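Local coordinates for protein Lys-gingipain W83 (Porphyromonas gingivalis, PDB 4ITC) that cleaves proteins after lysine as a secreted cysteine protease and probable virulence factor, represented here by its calcium-binding K1 cleaved adhesin domain, a beta sandwich, at residues H26-G31 with F160-D165; D61-T66 with S105-A110; G75-W80 with K147-R152; F79-Q84 with E114-K119. All coordinates share one frame; numbering follows the deposited sequence.

Interaction 1 of 4, residues H26-G31 with F160-D165. With CA (calcium ion), chain C; CA (calcium ion), chain B.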
loop_
_atom_site.group_PDB
_atom_site.type_symbol
_atom_site.label_atom_id
_atom_site.label_comp_id
_atom_site.label_asym_id
_atom_site.label_seq_id
_atom_site.Cartn_x
_atom_site.Cartn_y
_atom_site.Cartn_z
ATOM N N HIS A 26 -10.842 -4.997 -9.640
ATOM C CA HIS A 26 -10.586 -4.751 -8.224
ATOM C C HIS A 26 -9.196 -4.152 -8.076
ATOM O O HIS A 26 -8.237 -4.737 -8.519
ATOM C CB HIS A 26 -10.623 -6.052 -7.425
ATOM C CG HIS A 26 -11.923 -6.756 -7.514
ATOM N ND1 HIS A 26 -12.956 -6.510 -6.644
ATOM C CD2 HIS A 26 -12.343 -7.737 -8.340
ATOM C CE1 HIS A 26 -13.986 -7.270 -6.979
ATOM N NE2 HIS A 26 -13.633 -8.028 -7.998
ATOM N N GLY A 27 -9.108 -2.967 -7.482
ATOM C CA GLY A 27 -7.819 -2.303 -7.269
ATOM C C GLY A 27 -7.714 -1.805 -5.846
ATOM O O GLY A 27 -8.500 -2.185 -4.955
ATOM N N TRP A 28 -6.785 -0.877 -5.648
ATOM C CA TRP A 28 -6.671 -0.194 -4.357
ATOM C C TRP A 28 -7.938 0.652 -4.159
ATOM O O TRP A 28 -8.393 1.312 -5.109
ATOM C CB TRP A 28 -5.439 0.725 -4.301
ATOM C CG TRP A 28 -4.140 -0.029 -4.178
ATOM C CD1 TRP A 28 -3.298 -0.443 -5.187
ATOM C CD2 TRP A 28 -3.527 -0.429 -2.958
ATOM N NE1 TRP A 28 -2.227 -1.102 -4.655
ATOM C CE2 TRP A 28 -2.326 -1.089 -3.281
ATOM C CE3 TRP A 28 -3.893 -0.305 -1.610
ATOM C CZ2 TRP A 28 -1.475 -1.607 -2.316
ATOM C CZ3 TRP A 28 -3.062 -0.820 -0.646
ATOM C CH2 TRP A 28 -1.856 -1.487 -1.001
ATOM N N LYS A 29 -8.481 0.629 -2.954
ATOM C CA LYS A 29 -9.795 1.221 -2.632
ATOM C C LYS A 29 -9.671 1.988 -1.324
ATOM O O LYS A 29 -8.871 1.660 -0.472
ATOM C CB LYS A 29 -10.815 0.104 -2.415
ATOM C CG LYS A 29 -11.217 -0.622 -3.654
ATOM C CD LYS A 29 -11.994 -1.874 -3.294
ATOM C CE LYS A 29 -12.312 -2.701 -4.514
ATOM N NZ LYS A 29 -13.221 -3.820 -4.149
ATOM N N PRO A 30 -10.505 2.989 -1.132
ATOM C CA PRO A 30 -10.595 3.670 0.149
ATOM C C PRO A 30 -11.286 2.814 1.202
ATOM O O PRO A 30 -12.342 2.221 0.933
ATOM C CB PRO A 30 -11.474 4.892 -0.184
ATOM C CG PRO A 30 -12.304 4.443 -1.321
ATOM C CD PRO A 30 -11.459 3.502 -2.122
ATOM N N GLY A 31 -10.717 2.794 2.407
ATOM C CA GLY A 31 -11.293 2.098 3.531
ATOM C C GLY A 31 -11.511 3.085 4.647
ATOM O O GLY A 31 -10.765 4.049 4.787
ATOM N N PHE A 160 -6.530 -11.902 2.630
ATOM C CA PHE A 160 -7.710 -11.023 2.775
ATOM C C PHE A 160 -7.399 -9.662 2.172
ATOM O O PHE A 160 -7.535 -9.498 0.968
ATOM C CB PHE A 160 -8.260 -10.990 4.203
ATOM C CG PHE A 160 -9.632 -10.383 4.317
ATOM C CD1 PHE A 160 -10.664 -10.841 3.518
ATOM C CD2 PHE A 160 -9.882 -9.365 5.198
ATOM C CE1 PHE A 160 -11.955 -10.307 3.633
ATOM C CE2 PHE A 160 -11.183 -8.811 5.315
ATOM C CZ PHE A 160 -12.199 -9.277 4.523
ATOM N N TYR A 161 -7.061 -8.688 2.983
ATOM C CA TYR A 161 -6.626 -7.364 2.496
ATOM C C TYR A 161 -5.280 -6.988 3.049
ATOM O O TYR A 161 -4.927 -7.350 4.173
ATOM C CB TYR A 161 -7.543 -6.203 2.867
ATOM C CG TYR A 161 -9.031 -6.357 2.817
ATOM C CD1 TYR A 161 -9.657 -7.266 1.946
ATOM C CD2 TYR A 161 -9.821 -5.520 3.596
ATOM C CE1 TYR A 161 -11.037 -7.362 1.931
ATOM C CE2 TYR A 161 -11.204 -5.600 3.571
ATOM C CZ TYR A 161 -11.798 -6.523 2.738
ATOM O OH TYR A 161 -13.182 -6.654 2.619
ATOM N N ILE A 162 -4.547 -6.200 2.253
ATOM C CA ILE A 162 -3.481 -5.376 2.743
ATOM C C ILE A 162 -4.011 -3.947 2.879
ATOM O O ILE A 162 -4.661 -3.421 1.965
ATOM C CB ILE A 162 -2.207 -5.437 1.839
ATOM C CG1 ILE A 162 -1.066 -4.614 2.458
ATOM C CG2 ILE A 162 -2.474 -5.074 0.393
ATOM C CD1 ILE A 162 0.243 -4.835 1.729
ATOM N N ASP A 163 -3.702 -3.317 4.000
ATOM C CA ASP A 163 -4.091 -1.950 4.263
ATOM C C ASP A 163 -2.813 -1.081 4.324
ATOM O O ASP A 163 -1.808 -1.493 4.882
ATOM C CB ASP A 163 -4.774 -1.824 5.603
ATOM C CG ASP A 163 -6.007 -2.694 5.811
ATOM O OD1 ASP A 163 -6.586 -3.318 4.888
ATOM O OD2 ASP A 163 -6.422 -2.726 7.031
ATOM N N LEU A 164 -2.940 0.157 3.871
ATOM C CA LEU A 164 -1.848 1.103 3.743
ATOM C C LEU A 164 -2.355 2.462 4.210
ATOM O O LEU A 164 -3.489 2.855 3.883
ATOM C CB LEU A 164 -1.388 1.180 2.270
ATOM C CG LEU A 164 -0.445 2.312 1.880
ATOM C CD1 LEU A 164 0.932 1.977 2.399
ATOM C CD2 LEU A 164 -0.370 2.471 0.358
ATOM N N ASP A 165 -1.526 3.182 4.988
ATOM C CA ASP A 165 -1.950 4.489 5.522
ATOM C C ASP A 165 -0.778 5.409 5.765
ATOM O O ASP A 165 0.389 4.976 5.854
ATOM C CB ASP A 165 -2.771 4.301 6.807
ATOM C CG ASP A 165 -3.721 5.458 7.099
ATOM O OD1 ASP A 165 -3.925 6.342 6.245
ATOM O OD2 ASP A 165 -4.314 5.453 8.205
HETATM CA CA CA C . -5.411 7.612 7.691
HETATM CA CA CA B . -6.913 -6.187 -9.765
HETATM O O HOH W 1 -7.166 -7.857 -8.013
#
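H26 O holds a calcium ion at 2.3 Å, and two residues on, the chain sends the indole of W28 inward to touch I162 and L164. D20, D22, D24, N62 and a water at 2.4 Å from the ion complete the grip on the metal, and the DxDxDG spacing of the acidic residues recalls other calcium-binding loops. W28 meets strand 161-171 with the six-membered part of its indole. Its CH2 lies 3.9 Å from CG2 of I162, and CZ3 lies 3.9 Å from CB of L164, so neighbouring corners of one ring serve two residues on the same side of the strand. Both methyl and methylene approach the ring obliquely. With CG set opposite the carbonyl carbon (chi1 -74°), the indole extends from its own backbone to the strand, and NE1 is left to make a weak hydrogen bond to N62 O in the other sheet. D163, between the two contacts, points the other way. At D165 the same strand grips a second calcium ion with both carboxylate oxygens, OD1 at 2.4 Å and OD2 at 2.5 Å, together with S7, E9, S41, G43 and E166. No hydrogen bond joins the two segments: their buried contact is purely apolar, and the polar and ionic bonding is left to the calcium sites, which probably help hold the two segments in place.

Interaction 2 of 4, residues D61-T66 with S105-A110. With CA (calcium ion), chain B.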
loop_
_atom_site.group_PDB
_atom_site.type_symbol
_atom_site.label_atom_id
_atom_site.label_comp_id
_atom_site.label_asym_id
_atom_site.label_seq_id
_atom_site.Cartn_x
_atom_site.Cartn_y
_atom_site.Cartn_z
ATOM N N ASP A 61 -2.706 -7.615 -9.096
ATOM C CA ASP A 61 -1.512 -6.924 -9.479
ATOM C C ASP A 61 -1.931 -5.469 -9.586
ATOM O O ASP A 61 -2.212 -4.930 -10.669
ATOM C CB ASP A 61 -0.918 -7.477 -10.758
ATOM C CG ASP A 61 0.393 -6.828 -11.113
ATOM O OD1 ASP A 61 0.897 -6.034 -10.291
ATOM O OD2 ASP A 61 0.919 -7.092 -12.240
ATOM N N ASN A 62 -2.034 -4.839 -8.401
ATOM C CA ASN A 62 -2.676 -3.504 -8.259
ATOM C C ASN A 62 -1.654 -2.480 -7.816
ATOM O O ASN A 62 -0.934 -2.718 -6.803
ATOM C CB ASN A 62 -3.789 -3.515 -7.234
ATOM C CG ASN A 62 -4.883 -4.579 -7.466
ATOM O OD1 ASN A 62 -5.168 -5.021 -8.623
ATOM N ND2 ASN A 62 -5.576 -4.938 -6.365
ATOM N N TYR A 63 -1.639 -1.336 -8.471
ATOM C CA TYR A 63 -0.697 -0.261 -8.202
ATOM C C TYR A 63 -1.428 0.944 -7.686
ATOM O O TYR A 63 -2.494 1.301 -8.181
ATOM C CB TYR A 63 0.046 0.183 -9.438
ATOM C CG TYR A 63 0.987 -0.836 -10.092
ATOM C CD1 TYR A 63 0.523 -1.910 -10.801
ATOM C CD2 TYR A 63 2.348 -0.645 -10.037
ATOM C CE1 TYR A 63 1.389 -2.791 -11.405
ATOM C CE2 TYR A 63 3.219 -1.517 -10.645
ATOM C CZ TYR A 63 2.712 -2.586 -11.350
ATOM O OH TYR A 63 3.566 -3.448 -11.986
ATOM N N LEU A 64 -0.842 1.587 -6.680
ATOM C CA LEU A 64 -1.276 2.896 -6.170
ATOM C C LEU A 64 -0.041 3.786 -6.283
ATOM O O LEU A 64 1.007 3.481 -5.689
ATOM C CB LEU A 64 -1.725 2.775 -4.727
ATOM C CG LEU A 64 -2.068 4.079 -4.026
ATOM C CD1 LEU A 64 -3.258 4.795 -4.637
ATOM C CD2 LEU A 64 -2.283 3.822 -2.546
ATOM N N ILE A 65 -0.180 4.889 -7.020
ATOM C CA ILE A 65 0.961 5.683 -7.422
ATOM C C ILE A 65 0.769 7.134 -7.002
ATOM O O ILE A 65 -0.306 7.700 -7.207
ATOM C CB ILE A 65 1.137 5.592 -8.959
ATOM C CG1 ILE A 65 1.433 4.131 -9.385
ATOM C CG2 ILE A 65 2.253 6.504 -9.473
ATOM C CD1 ILE A 65 1.042 3.818 -10.802
ATOM N N THR A 66 1.809 7.700 -6.408
ATOM C CA THR A 66 1.815 9.110 -6.010
ATOM C C THR A 66 1.632 10.081 -7.158
ATOM O O THR A 66 1.861 9.767 -8.315
ATOM C CB THR A 66 3.108 9.484 -5.274
ATOM O OG1 THR A 66 4.182 9.424 -6.211
ATOM C CG2 THR A 66 3.371 8.603 -4.030
ATOM N N SER A 105 4.861 -0.426 -16.194
ATOM C CA SER A 105 6.152 -0.831 -16.732
ATOM C C SER A 105 7.330 0.055 -16.357
ATOM O O SER A 105 8.481 -0.381 -16.476
ATOM C CB SER A 105 6.069 -0.902 -18.248
ATOM O OG SER A 105 5.759 0.378 -18.790
ATOM N N ASN A 106 7.053 1.272 -15.889
ATOM C CA ASN A 106 8.095 2.189 -15.399
ATOM C C ASN A 106 8.587 1.885 -13.995
ATOM O O ASN A 106 9.591 2.463 -13.562
ATOM C CB ASN A 106 7.572 3.625 -15.429
ATOM C CG ASN A 106 7.229 4.075 -16.826
ATOM O OD1 ASN A 106 6.138 4.573 -17.088
ATOM N ND2 ASN A 106 8.171 3.895 -17.739
ATOM N N PHE A 107 7.885 1.006 -13.279
ATOM C CA PHE A 107 8.242 0.705 -11.893
ATOM C C PHE A 107 9.034 -0.575 -11.805
ATOM O O PHE A 107 8.471 -1.638 -11.724
ATOM C CB PHE A 107 6.971 0.635 -11.044
ATOM C CG PHE A 107 6.326 1.977 -10.916
ATOM C CD1 PHE A 107 6.912 2.978 -10.147
ATOM C CD2 PHE A 107 5.184 2.285 -11.649
ATOM C CE1 PHE A 107 6.340 4.241 -10.073
ATOM C CE2 PHE A 107 4.622 3.544 -11.577
ATOM C CZ PHE A 107 5.193 4.510 -10.768
ATOM N N THR A 108 10.348 -0.455 -11.892
ATOM C CA THR A 108 11.183 -1.649 -11.861
ATOM C C THR A 108 12.185 -1.671 -10.702
ATOM O O THR A 108 12.665 -2.757 -10.315
ATOM C CB THR A 108 11.951 -1.782 -13.187
ATOM O OG1 THR A 108 12.689 -0.587 -13.443
ATOM C CG2 THR A 108 10.949 -2.004 -14.350
ATOM N N ASN A 109 12.440 -0.505 -10.111
ATOM C CA ASN A 109 13.368 -0.453 -8.997
ATOM C C ASN A 109 12.583 -0.701 -7.725
ATOM O O ASN A 109 11.978 0.273 -7.226
ATOM C CB ASN A 109 14.053 0.908 -8.966
ATOM C CG ASN A 109 15.095 0.998 -7.865
ATOM O OD1 ASN A 109 15.340 0.021 -7.163
ATOM N ND2 ASN A 109 15.632 2.182 -7.655
ATOM N N ALA A 110 12.553 -1.954 -7.268
ATOM C CA ALA A 110 11.891 -2.319 -6.009
ATOM C C ALA A 110 12.770 -1.907 -4.881
ATOM O O ALA A 110 13.861 -2.497 -4.672
ATOM C CB ALA A 110 11.561 -3.795 -5.870
HETATM CA CA CA B . -6.913 -6.187 -9.765
HETATM O O HOH W 1 -7.166 -7.857 -8.013
#
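Two aromatic residues, Y63 and F107, meet here without stacking. The tyrosine presents a ring edge to the methylene of the phenylalanine, Y63 CE2 lying 4.3 Å from F107 CB, near the tyrosine plane. The phenyl ring of F107 packs chiefly on I65. CD1 of I65 sits 3.7 Å from CE2 of F107, and I65 CG2 comes within 3.8 Å of F107 CZ, while I65 CG1 lies 3.9 Å from CE2 of that ring. Both branches of the isoleucine thus lie against two adjacent ring atoms, CD1 coming in obliquely. The isoleucine torsion accounts for this: at chi1 -63° the ethyl arm lies beside the backbone nitrogen and CG2 beside the carbonyl carbon, and the two arms spread so that both reach the ring. The backbones stay far apart, the nearest CA atoms, of Y63 and F107, being 9.7 Å from one another, and no hydrogen bond crosses between them. Y63 and I65 occupy one face of their strand; N62, on the reverse face, gives OD1 to a calcium ion at 2.4 Å, and its ND2 is hydrogen-bonded to S47. F107 belongs to the loop that joins strand 92-98 to strand 109-115. Its ring folds back over the five-stranded sheet, touching Y96 and S98 on strand 92-98 and Y148 and A150 on strand 148-153, before it arrives at I65 on strand 62-65, beyond which lies strand 17-20 with I19 against both Y63 and I65.

Interaction 3 of 4, residues G75-W80 with K147-R152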
loop_
_atom_site.group_PDB
_atom_site.type_symbol
_atom_site.label_atom_id
_atom_site.label_comp_id
_atom_site.label_asym_id
_atom_site.label_seq_id
_atom_site.Cartn_x
_atom_site.Cartn_y
_atom_site.Cartn_z
ATOM N N GLY A 75 14.927 11.577 -1.187
ATOM C CA GLY A 75 14.068 11.836 -0.046
ATOM C C GLY A 75 13.834 10.594 0.761
ATOM O O GLY A 75 14.489 9.551 0.514
ATOM N N LYS A 76 12.932 10.719 1.750
ATOM C CA LYS A 76 12.633 9.656 2.685
ATOM C C LYS A 76 11.134 9.437 2.639
ATOM O O LYS A 76 10.348 10.407 2.765
ATOM C CB LYS A 76 13.045 10.012 4.136
ATOM N N LEU A 77 10.752 8.180 2.464
ATOM C CA LEU A 77 9.347 7.763 2.473
ATOM C C LEU A 77 9.081 6.975 3.745
ATOM O O LEU A 77 9.830 6.038 4.096
ATOM C CB LEU A 77 9.054 6.865 1.262
ATOM C CG LEU A 77 7.786 5.992 1.280
ATOM C CD1 LEU A 77 6.514 6.838 1.242
ATOM C CD2 LEU A 77 7.777 4.983 0.106
ATOM N N THR A 78 7.977 7.311 4.418
ATOM C CA THR A 78 7.460 6.480 5.487
ATOM C C THR A 78 5.990 6.208 5.236
ATOM O O THR A 78 5.309 7.000 4.672
ATOM C CB THR A 78 7.643 7.110 6.876
ATOM O OG1 THR A 78 6.922 8.332 6.965
ATOM C CG2 THR A 78 9.151 7.388 7.120
ATOM N N PHE A 79 5.546 5.035 5.683
ATOM C CA PHE A 79 4.129 4.673 5.577
ATOM C C PHE A 79 3.882 3.568 6.555
ATOM O O PHE A 79 4.816 2.984 7.110
ATOM C CB PHE A 79 3.748 4.230 4.142
ATOM C CG PHE A 79 4.500 3.049 3.636
ATOM C CD1 PHE A 79 5.724 3.215 3.039
ATOM C CD2 PHE A 79 3.977 1.775 3.709
ATOM C CE1 PHE A 79 6.439 2.141 2.550
ATOM C CE2 PHE A 79 4.680 0.690 3.212
ATOM C CZ PHE A 79 5.919 0.881 2.636
ATOM N N TRP A 80 2.604 3.280 6.768
ATOM C CA TRP A 80 2.135 2.225 7.679
ATOM C C TRP A 80 1.400 1.167 6.854
ATOM O O TRP A 80 0.655 1.506 5.920
ATOM C CB TRP A 80 1.196 2.828 8.729
ATOM C CG TRP A 80 1.907 3.748 9.670
ATOM C CD1 TRP A 80 2.191 5.056 9.450
ATOM C CD2 TRP A 80 2.420 3.431 10.974
ATOM N NE1 TRP A 80 2.848 5.586 10.523
ATOM C CE2 TRP A 80 3.019 4.607 11.467
ATOM C CE3 TRP A 80 2.482 2.265 11.743
ATOM C CZ2 TRP A 80 3.616 4.668 12.707
ATOM C CZ3 TRP A 80 3.087 2.327 13.008
ATOM C CH2 TRP A 80 3.620 3.505 13.473
ATOM N N LYS A 147 10.532 10.511 -9.490
ATOM C CA LYS A 147 9.372 11.323 -9.843
ATOM C C LYS A 147 8.087 10.699 -9.327
ATOM O O LYS A 147 7.144 11.400 -8.955
ATOM C CB LYS A 147 9.315 11.459 -11.352
ATOM C CG LYS A 147 8.358 12.511 -11.858
ATOM C CD LYS A 147 8.477 12.562 -13.377
ATOM C CE LYS A 147 8.010 13.873 -13.964
ATOM N NZ LYS A 147 6.714 14.271 -13.409
ATOM N N TYR A 148 8.026 9.378 -9.297
ATOM C CA TYR A 148 6.827 8.700 -8.762
ATOM C C TYR A 148 7.194 7.550 -7.865
ATOM O O TYR A 148 8.201 6.864 -8.113
ATOM C CB TYR A 148 5.962 8.134 -9.898
ATOM C CG TYR A 148 5.502 9.144 -10.915
ATOM C CD1 TYR A 148 4.372 9.926 -10.688
ATOM C CD2 TYR A 148 6.183 9.292 -12.112
ATOM C CE1 TYR A 148 3.956 10.838 -11.627
ATOM C CE2 TYR A 148 5.770 10.229 -13.057
ATOM C CZ TYR A 148 4.664 10.975 -12.788
ATOM O OH TYR A 148 4.224 11.928 -13.731
ATOM N N VAL A 149 6.360 7.295 -6.865
ATOM C CA VAL A 149 6.441 6.120 -6.039
ATOM C C VAL A 149 5.189 5.284 -6.248
ATOM O O VAL A 149 4.085 5.821 -6.254
ATOM C CB VAL A 149 6.598 6.510 -4.570
ATOM C CG1 VAL A 149 6.426 5.319 -3.620
ATOM C CG2 VAL A 149 7.945 7.193 -4.352
ATOM N N ALA A 150 5.375 3.970 -6.372
ATOM C CA ALA A 150 4.276 3.023 -6.512
ATOM C C ALA A 150 4.281 2.025 -5.405
ATOM O O ALA A 150 5.314 1.496 -5.019
ATOM C CB ALA A 150 4.357 2.288 -7.845
ATOM N N PHE A 151 3.084 1.748 -4.905
ATOM C CA PHE A 151 2.800 0.633 -3.990
ATOM C C PHE A 151 2.076 -0.445 -4.773
ATOM O O PHE A 151 1.003 -0.173 -5.350
ATOM C CB PHE A 151 1.900 1.120 -2.848
ATOM C CG PHE A 151 2.504 2.252 -2.025
ATOM C CD1 PHE A 151 2.330 3.564 -2.398
ATOM C CD2 PHE A 151 3.305 1.969 -0.935
ATOM C CE1 PHE A 151 2.897 4.604 -1.683
ATOM C CE2 PHE A 151 3.849 3.013 -0.195
ATOM C CZ PHE A 151 3.664 4.308 -0.564
ATOM N N ARG A 152 2.647 -1.643 -4.827
ATOM C CA ARG A 152 2.147 -2.693 -5.678
ATOM C C ARG A 152 1.764 -3.891 -4.840
ATOM O O ARG A 152 2.585 -4.444 -4.111
ATOM C CB ARG A 152 3.224 -3.131 -6.661
ATOM C CG ARG A 152 2.782 -4.104 -7.739
ATOM C CD ARG A 152 3.990 -4.569 -8.556
ATOM N NE ARG A 152 3.577 -5.533 -9.562
ATOM C CZ ARG A 152 4.395 -6.271 -10.263
ATOM N NH1 ARG A 152 5.703 -6.215 -10.055
ATOM N NH2 ARG A 152 3.883 -7.091 -11.173
#
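The hydrophobic interlayer of a beta sandwich provides this contact, in which one strand of each sheet faces the other across the core. The axes of the short strand segments 75-80 and 148-152 approach to 10.9 Å and run in nearly the same direction, 27° apart, so the space between them is bridged by side chains alone. F79 and F151 form its centrepiece, a T-shaped pair. F151 points an edge at the face of F79, with CE2 of F151 3.7 Å above the F79 plane, over the ring centre; the ring centroids of F79 and F151 are 5.1 Å apart and their planes stand at 81°. F79 makes this possible by placing its CG between the backbone nitrogen and the carbonyl carbon (chi1 60°), which raises the ring from the strand. The edge of F151 has a second visitor, CD1 of L77, which lies near that ring's plane and 4.2 Å from CZ of F151. The other methyl of this leucine, L77 CD2, meets V149 CG1 tip to tip at 4.0 Å, so L77 divides its two branches between neighbouring inward residues of the opposite strand. V95, on the strand beside 148-153, touches all four of these residues, while L164 adds to the packing round F79. At the start of the second segment K147 and Y148 form a classic beta bulge opposite S98. Large apolar groups interleaved between two sheets packed face to face are typical of the sandwich fold of the concanavalin clan, to which the cleaved adhesin domain belongs.

Interaction 4 of 4, residues F79-Q84 with E114-K119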
loop_
_atom_site.group_PDB
_atom_site.type_symbol
_atom_site.label_atom_id
_atom_site.label_comp_id
_atom_site.label_asym_id
_atom_site.label_seq_id
_atom_site.Cartn_x
_atom_site.Cartn_y
_atom_site.Cartn_z
ATOM N N PHE A 79 5.546 5.035 5.683
ATOM C CA PHE A 79 4.129 4.673 5.577
ATOM C C PHE A 79 3.882 3.568 6.555
ATOM O O PHE A 79 4.816 2.984 7.110
ATOM C CB PHE A 79 3.748 4.230 4.142
ATOM C CG PHE A 79 4.500 3.049 3.636
ATOM C CD1 PHE A 79 5.724 3.215 3.039
ATOM C CD2 PHE A 79 3.977 1.775 3.709
ATOM C CE1 PHE A 79 6.439 2.141 2.550
ATOM C CE2 PHE A 79 4.680 0.690 3.212
ATOM C CZ PHE A 79 5.919 0.881 2.636
ATOM N N TRP A 80 2.604 3.280 6.768
ATOM C CA TRP A 80 2.135 2.225 7.679
ATOM C C TRP A 80 1.400 1.167 6.854
ATOM O O TRP A 80 0.655 1.506 5.920
ATOM C CB TRP A 80 1.196 2.828 8.729
ATOM C CG TRP A 80 1.907 3.748 9.670
ATOM C CD1 TRP A 80 2.191 5.056 9.450
ATOM C CD2 TRP A 80 2.420 3.431 10.974
ATOM N NE1 TRP A 80 2.848 5.586 10.523
ATOM C CE2 TRP A 80 3.019 4.607 11.467
ATOM C CE3 TRP A 80 2.482 2.265 11.743
ATOM C CZ2 TRP A 80 3.616 4.668 12.707
ATOM C CZ3 TRP A 80 3.087 2.327 13.008
ATOM C CH2 TRP A 80 3.620 3.505 13.473
ATOM N N VAL A 81 1.600 -0.093 7.216
ATOM C CA VAL A 81 0.982 -1.220 6.555
ATOM C C VAL A 81 0.496 -2.239 7.582
ATOM O O VAL A 81 1.075 -2.399 8.654
ATOM C CB VAL A 81 1.979 -1.867 5.571
ATOM C CG1 VAL A 81 3.210 -2.413 6.262
ATOM C CG2 VAL A 81 1.326 -2.897 4.683
ATOM N N CYS A 82 -0.569 -2.937 7.236
ATOM C CA CYS A 82 -0.997 -4.079 8.004
ATOM C C CYS A 82 -1.752 -5.019 7.129
ATOM O O CYS A 82 -2.112 -4.681 5.988
ATOM C CB CYS A 82 -1.856 -3.692 9.195
ATOM S SG CYS A 82 -3.544 -3.185 8.803
ATOM N N ALA A 83 -1.973 -6.205 7.692
ATOM C CA ALA A 83 -2.958 -7.154 7.210
ATOM C C ALA A 83 -4.264 -6.822 7.907
ATOM O O ALA A 83 -4.338 -6.770 9.132
ATOM C CB ALA A 83 -2.563 -8.571 7.576
ATOM N N GLN A 84 -5.336 -6.685 7.142
ATOM C CA GLN A 84 -6.633 -6.411 7.748
ATOM C C GLN A 84 -7.102 -7.524 8.679
ATOM O O GLN A 84 -7.722 -7.241 9.699
ATOM C CB GLN A 84 -7.670 -6.173 6.612
ATOM C CG GLN A 84 -9.127 -6.026 7.069
ATOM C CD GLN A 84 -9.354 -4.817 7.958
ATOM O OE1 GLN A 84 -8.584 -3.848 7.984
ATOM N NE2 GLN A 84 -10.457 -4.886 8.731
ATOM N N GLU A 114 8.207 -7.350 0.417
ATOM C CA GLU A 114 8.032 -8.252 1.531
ATOM C C GLU A 114 6.668 -8.880 1.567
ATOM O O GLU A 114 5.725 -8.402 0.913
ATOM C CB GLU A 114 8.308 -7.550 2.858
ATOM C CG GLU A 114 7.258 -6.565 3.293
ATOM C CD GLU A 114 7.568 -5.890 4.640
ATOM O OE1 GLU A 114 6.603 -5.411 5.277
ATOM O OE2 GLU A 114 8.758 -5.864 5.048
ATOM N N THR A 115 6.574 -9.971 2.310
ATOM C CA THR A 115 5.286 -10.595 2.649
ATOM C C THR A 115 5.028 -10.320 4.121
ATOM O O THR A 115 5.882 -10.572 4.989
ATOM C CB THR A 115 5.291 -12.112 2.355
ATOM O OG1 THR A 115 5.623 -12.350 0.982
ATOM C CG2 THR A 115 3.909 -12.750 2.644
ATOM N N ILE A 116 3.857 -9.765 4.419
ATOM C CA ILE A 116 3.502 -9.433 5.771
ATOM C C ILE A 116 3.407 -10.733 6.561
ATOM O O ILE A 116 2.906 -11.731 6.066
ATOM C CB ILE A 116 2.150 -8.701 5.862
ATOM C CG1 ILE A 116 2.267 -7.351 5.193
ATOM C CG2 ILE A 116 1.725 -8.525 7.322
ATOM C CD1 ILE A 116 0.924 -6.648 5.047
ATOM N N THR A 117 3.937 -10.691 7.778
ATOM C CA THR A 117 3.936 -11.810 8.750
ATOM C C THR A 117 2.996 -11.480 9.894
ATOM O O THR A 117 3.051 -10.374 10.411
ATOM C CB THR A 117 5.328 -11.952 9.410
ATOM N N ALA A 118 2.145 -12.418 10.319
ATOM C CA ALA A 118 1.346 -12.207 11.543
ATOM C C ALA A 118 2.281 -12.155 12.764
ATOM O O ALA A 118 3.324 -12.839 12.795
ATOM C CB ALA A 118 0.299 -13.304 11.712
ATOM N N LYS A 119 1.920 -11.324 13.741
ATOM C CA LYS A 119 2.719 -11.144 14.963
ATOM C C LYS A 119 2.600 -12.367 15.878
ATOM O O LYS A 119 3.587 -13.063 16.104
ATOM C CB LYS A 119 2.281 -9.886 15.723
#
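I116 has the largest share, almost half, of the buried surface in this contact, and its tip, CD1, makes the closest contacts. CD1 of I116 comes down on the backbone of strand 75-83, 3.7 Å from C82 O and 3.9 Å from the amide nitrogen of A83, so the methyl lies against the peptide link between those two residues. On one side it is flanked by V81, whose CG2 is 3.8 Å from I116 CD1. The other branch, I116 CG2, faces the methyl of A83, with 4.3 Å between I116 CG2 and A83 CB. The isoleucine serves two neighbours because its chi1 of -66° sends the ethyl arm over the strand and leaves CG2 for A83. In the beta sandwich this joins the two layers at one end: I116 directly follows strand 109-115, an outermost strand of the five-stranded sheet, whereas V81 and A83 lie near the end of strand 75-83 of the other. The side chains of V81 and I116 slide past each other in opposite directions, and Y93 and K138 also pack against the valine. C82 turns its CB away from I116, and its side chain touches D163. E114, just before T115, reaches K138 in a salt bridge.

Followed from the N terminus, interaction 1 opens first and closes last, its 128-residue loop enclosing the other three. Interaction 2 begins at strand 62-65 and closes after 38 residues, crossing interactions 3 and 4, whose first segments lie inside its loop and whose second segments lie beyond it. Interactions 3 and 4 set out from one strand, 75-83, and share F79 and W80; interaction 4 closes first. These two span the sheets; interaction 1 packs W28 onto strand 161-171 within one six-stranded sheet, and interaction 2 fastens a loop to the outer face of the five-stranded one. Backbone bonds connect them: L64 O to F151 N, W80 O to D165 N, C82 O to D163 N.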